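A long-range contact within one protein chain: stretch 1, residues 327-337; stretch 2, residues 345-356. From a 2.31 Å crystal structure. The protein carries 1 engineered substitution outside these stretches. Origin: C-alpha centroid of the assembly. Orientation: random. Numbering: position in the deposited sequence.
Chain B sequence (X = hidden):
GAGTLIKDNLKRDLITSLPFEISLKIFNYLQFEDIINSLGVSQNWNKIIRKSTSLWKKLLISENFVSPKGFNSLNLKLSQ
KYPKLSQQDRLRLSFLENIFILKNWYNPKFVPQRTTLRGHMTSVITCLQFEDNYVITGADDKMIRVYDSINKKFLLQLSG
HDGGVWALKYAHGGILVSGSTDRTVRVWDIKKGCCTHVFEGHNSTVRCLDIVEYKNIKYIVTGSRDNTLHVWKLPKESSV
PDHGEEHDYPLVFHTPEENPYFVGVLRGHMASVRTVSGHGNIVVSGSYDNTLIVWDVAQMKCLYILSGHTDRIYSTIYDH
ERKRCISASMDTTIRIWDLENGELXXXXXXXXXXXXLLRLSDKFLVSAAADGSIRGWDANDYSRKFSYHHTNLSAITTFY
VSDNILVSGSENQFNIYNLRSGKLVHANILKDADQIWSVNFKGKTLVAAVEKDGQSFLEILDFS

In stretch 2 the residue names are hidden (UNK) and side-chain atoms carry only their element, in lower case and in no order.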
# COMPACT_ATOMS: atom_id res chain seq x y z
N SER B 327 -16.09 -2.01 -12.49
CA SER B 327 -16.52 -1.14 -13.59
C SER B 327 -17.31 0.06 -13.08
O SER B 327 -18.12 -0.07 -12.16
CB SER B 327 -17.37 -1.93 -14.59
OG SER B 327 -18.55 -2.44 -13.99
N ALA B 328 -17.05 1.22 -13.66
CA ALA B 328 -17.73 2.45 -13.24
C ALA B 328 -18.44 3.07 -14.42
O ALA B 328 -17.89 3.15 -15.52
CB ALA B 328 -16.73 3.43 -12.63
N SER B 329 -19.68 3.51 -14.21
CA SER B 329 -20.52 3.88 -15.34
C SER B 329 -21.25 5.21 -15.19
O SER B 329 -21.39 5.75 -14.09
CB SER B 329 -21.55 2.77 -15.62
OG SER B 329 -22.53 3.21 -16.54
N MET B 330 -21.71 5.72 -16.32
CA MET B 330 -22.53 6.92 -16.36
C MET B 330 -23.89 6.66 -15.70
O MET B 330 -24.61 7.60 -15.35
CB MET B 330 -22.71 7.38 -17.80
CG MET B 330 -23.38 8.74 -17.96
SD MET B 330 -23.44 9.26 -19.68
CE MET B 330 -24.48 10.71 -19.55
N ASP B 331 -24.24 5.39 -15.51
CA ASP B 331 -25.48 5.04 -14.83
C ASP B 331 -25.40 5.22 -13.31
O ASP B 331 -26.31 4.81 -12.59
CB ASP B 331 -25.96 3.62 -15.20
CG ASP B 331 -25.01 2.52 -14.73
OD1 ASP B 331 -24.18 2.75 -13.83
OD2 ASP B 331 -25.11 1.39 -15.27
N THR B 332 -24.30 5.81 -12.85
CA THR B 332 -24.04 6.11 -11.44
C THR B 332 -23.69 4.88 -10.60
O THR B 332 -23.45 5.00 -9.39
CB THR B 332 -25.21 6.85 -10.74
OG1 THR B 332 -26.28 5.93 -10.49
CG2 THR B 332 -25.71 8.02 -11.58
N THR B 333 -23.66 3.70 -11.21
CA THR B 333 -23.37 2.49 -10.45
C THR B 333 -21.95 2.00 -10.65
O THR B 333 -21.29 2.32 -11.65
CB THR B 333 -24.34 1.33 -10.80
OG1 THR B 333 -24.00 0.79 -12.08
CG2 THR B 333 -25.78 1.80 -10.81
N ILE B 334 -21.47 1.23 -9.68
CA ILE B 334 -20.20 0.52 -9.79
C ILE B 334 -20.50 -0.97 -9.70
O ILE B 334 -21.22 -1.40 -8.80
CB ILE B 334 -19.25 0.89 -8.65
CG1 ILE B 334 -18.95 2.39 -8.67
CG2 ILE B 334 -17.97 0.09 -8.75
CD1 ILE B 334 -18.44 2.92 -7.35
N ARG B 335 -19.95 -1.75 -10.62
CA ARG B 335 -20.18 -3.19 -10.59
C ARG B 335 -18.91 -3.98 -10.33
O ARG B 335 -17.84 -3.65 -10.84
CB ARG B 335 -20.86 -3.67 -11.88
CG ARG B 335 -22.32 -3.27 -11.96
CD ARG B 335 -23.00 -3.87 -13.18
NE ARG B 335 -24.45 -3.80 -13.05
CZ ARG B 335 -25.28 -4.75 -13.48
NH1 ARG B 335 -24.80 -5.84 -14.06
NH2 ARG B 335 -26.59 -4.61 -13.33
N ILE B 336 -19.05 -5.04 -9.54
CA ILE B 336 -17.95 -5.95 -9.25
C ILE B 336 -18.25 -7.27 -9.95
O ILE B 336 -19.33 -7.84 -9.76
CB ILE B 336 -17.82 -6.20 -7.74
CG1 ILE B 336 -17.77 -4.87 -6.98
CG2 ILE B 336 -16.60 -7.06 -7.44
CD1 ILE B 336 -16.57 -4.01 -7.31
N TRP B 337 -17.31 -7.75 -10.75
CA TRP B 337 -17.51 -8.96 -11.52
C TRP B 337 -16.52 -10.05 -11.13
O TRP B 337 -15.36 -9.76 -10.84
CB TRP B 337 -17.36 -8.67 -13.02
CG TRP B 337 -18.13 -7.48 -13.53
CD1 TRP B 337 -17.78 -6.17 -13.42
CD2 TRP B 337 -19.37 -7.51 -14.25
NE1 TRP B 337 -18.73 -5.37 -14.02
CE2 TRP B 337 -19.71 -6.17 -14.54
CE3 TRP B 337 -20.22 -8.53 -14.68
CZ2 TRP B 337 -20.87 -5.83 -15.24
CZ3 TRP B 337 -21.38 -8.19 -15.37
CH2 TRP B 337 -21.69 -6.85 -15.64
N UNK B 345 -20.98 -9.91 -9.28
CA UNK B 345 -20.90 -10.17 -7.85
C UNK B 345 -21.71 -9.14 -7.09
O UNK B 345 -22.66 -9.49 -6.37
s UNK B 345 -16.84 -10.98 -7.49
c UNK B 345 -17.00 -11.11 -5.71
c UNK B 345 -18.56 -11.19 -7.99
c UNK B 345 -19.45 -10.13 -7.37
N UNK B 346 -21.35 -7.87 -7.25
CA UNK B 346 -22.00 -6.79 -6.51
C UNK B 346 -22.29 -5.57 -7.37
O UNK B 346 -21.57 -5.27 -8.33
c UNK B 346 -21.24 -9.25 -2.86
c UNK B 346 -21.63 -8.22 -3.70
c UNK B 346 -21.13 -6.36 -5.33
c UNK B 346 -19.36 -7.82 -4.28
c UNK B 346 -19.90 -9.56 -2.74
o UNK B 346 -19.51 -10.58 -1.91
c UNK B 346 -18.96 -8.85 -3.44
c UNK B 346 -20.70 -7.49 -4.42
N UNK B 347 -23.37 -4.86 -7.03
CA UNK B 347 -23.60 -3.53 -7.56
C UNK B 347 -23.52 -2.54 -6.40
O UNK B 347 -24.24 -2.67 -5.40
c UNK B 347 -25.11 -2.02 -8.89
c UNK B 347 -24.98 -3.40 -8.25
o UNK B 347 -25.11 -4.40 -9.26
N UNK B 348 -22.62 -1.57 -6.53
CA UNK B 348 -22.42 -0.57 -5.49
C UNK B 348 -23.13 0.71 -5.91
O UNK B 348 -22.91 1.21 -7.01
c UNK B 348 -20.01 -1.52 -5.19
c UNK B 348 -20.47 -2.44 -4.07
c UNK B 348 -20.93 -0.30 -5.30
c UNK B 348 -18.57 -1.09 -4.98
N UNK B 349 -23.97 1.23 -5.03
CA UNK B 349 -24.72 2.45 -5.30
C UNK B 349 -24.38 3.51 -4.26
O UNK B 349 -24.98 3.54 -3.19
o UNK B 349 -27.23 2.94 -8.12
c UNK B 349 -26.84 3.67 -7.21
n UNK B 349 -26.18 4.80 -7.43
c UNK B 349 -26.22 2.15 -5.29
c UNK B 349 -27.09 3.31 -5.76
N UNK B 350 -23.41 4.36 -4.56
CA UNK B 350 -22.98 5.39 -3.63
C UNK B 350 -22.72 6.73 -4.29
O UNK B 350 -22.08 7.61 -3.71
N UNK B 351 -23.21 6.88 -5.52
CA UNK B 351 -23.06 8.11 -6.27
C UNK B 351 -24.36 8.40 -6.99
O UNK B 351 -25.10 7.48 -7.35
n UNK B 351 -18.72 6.75 -6.06
n UNK B 351 -19.81 8.59 -6.10
c UNK B 351 -21.94 7.98 -7.31
c UNK B 351 -20.60 7.65 -6.73
c UNK B 351 -18.69 8.02 -5.70
c UNK B 351 -19.90 6.49 -6.70
N UNK B 352 -24.66 9.68 -7.21
CA UNK B 352 -25.87 10.07 -7.92
C UNK B 352 -25.53 10.74 -9.25
O UNK B 352 -26.35 11.44 -9.83
c UNK B 352 -27.03 10.41 -5.71
o UNK B 352 -26.09 12.27 -6.92
c UNK B 352 -26.75 11.01 -7.08
N UNK B 353 -24.31 10.52 -9.72
CA UNK B 353 -23.87 11.08 -10.99
C UNK B 353 -22.91 10.13 -11.69
O UNK B 353 -22.60 9.06 -11.16
c UNK B 353 -23.22 12.43 -10.77
N UNK B 354 -22.45 10.52 -12.87
CA UNK B 354 -21.45 9.77 -13.63
C UNK B 354 -20.27 9.36 -12.75
O UNK B 354 -19.61 10.22 -12.16
c UNK B 354 -18.71 9.72 -15.57
c UNK B 354 -20.15 10.03 -15.95
c UNK B 354 -20.95 10.63 -14.79
c UNK B 354 -20.17 10.99 -17.13
N UNK B 355 -20.00 8.06 -12.66
CA UNK B 355 -18.79 7.60 -11.98
C UNK B 355 -17.71 7.34 -13.02
O UNK B 355 -17.77 6.36 -13.76
c UNK B 355 -17.81 6.01 -10.29
c UNK B 355 -20.28 6.45 -10.29
c UNK B 355 -19.03 6.31 -11.16
N UNK B 356 -16.71 8.21 -13.07
CA UNK B 356 -15.68 8.12 -14.09
C UNK B 356 -14.27 7.85 -13.60
O UNK B 356 -13.34 7.74 -14.40
O HOH W 1 -22.21 3.96 -7.43

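At 345 the sulfur of an unbranched chain of two carbons, sulfur and a last carbon lies 3.9 Å from Ile336 CG2; this is methionine. Its backbone N donates to Ile336 O at 2.7 Å.

At 346 one carbon leads to a six-carbon ring bearing an oxygen, and that first carbon, CB, sits 4.0 Å from Ile336 CG1. The residue is tyrosine; Tyr346 O accepts from Ile336 N at 2.8 Å.

At 347 one carbon holds an oxygen and a carbon, on the same sheet face as Arg335. This is threonine; Thr347 OG1 lies over one face of the guanidinium, 3.9 Å from Arg335 NE, and Thr347 CG2 is 3.9 Å from Thr333 CB.

Position 348 shows four carbons forked at the second, on the face shared with Ile334 and Ile336. The fork says leucine. Leu348 CB packs 3.9 Å from Ile334 CB, and Leu348 CD1 reaches to 4.2 Å from Ile336 CD1.

At 349 the third of three carbons carries oxygen and nitrogen, and the chain bends so that this nitrogen donates to Thr332 OG1 at 3.3 Å; it is glutamine.

Position 350 has no side-chain atoms and is glycine. A water accepts from Gly350 N at 3.1 Å and donates to Thr332 O (2.5 Å) and Leu348 O (2.9 Å), tying the turning backbone to stretch 1.

At 351 one carbon bears a five-membered ring of three carbons and two nitrogens, whose edge meets Ile334 CD1: histidine, with CD2 3.9 Å from that atom.

Position 352, one carbon with an oxygen and a carbon, points away from stretch 1; it is threonine. Thr332 CG2 is 3.6 Å from Thr352 C.

The single carbon at 353 also points away, and alanine fits. Its backbone makes the contact: Ala353 O is 3.3 Å from Thr332 CA.

Position 354 has four carbons forked at the second, beside Met330. It is leucine, with Leu354 CD1 4.0 Å from Met330 CG.

At 355 one carbon carries two more, one of them 3.6 Å from Ala328 CB and 4.1 Å from Ile334 CG1: valine.

Position 356 lacks a side chain: glycine, barely covered by stretch 1.

The rule is alternation over a fixed register. Antiparallel backbone bonds set the pairing, so Tyr346 and Leu348 share a face with Ile334 and Ile336, gathering apolar contacts there, while Thr347 joins Arg335 on the other. Beyond the strand, stretch 2 wraps Thr332 largely through backbone, and Val355 N rejoins stretch 1 by donating to Ser329 O at 3.1 Å.

Stretch 2 (345-356) MYTLQGHTALVG
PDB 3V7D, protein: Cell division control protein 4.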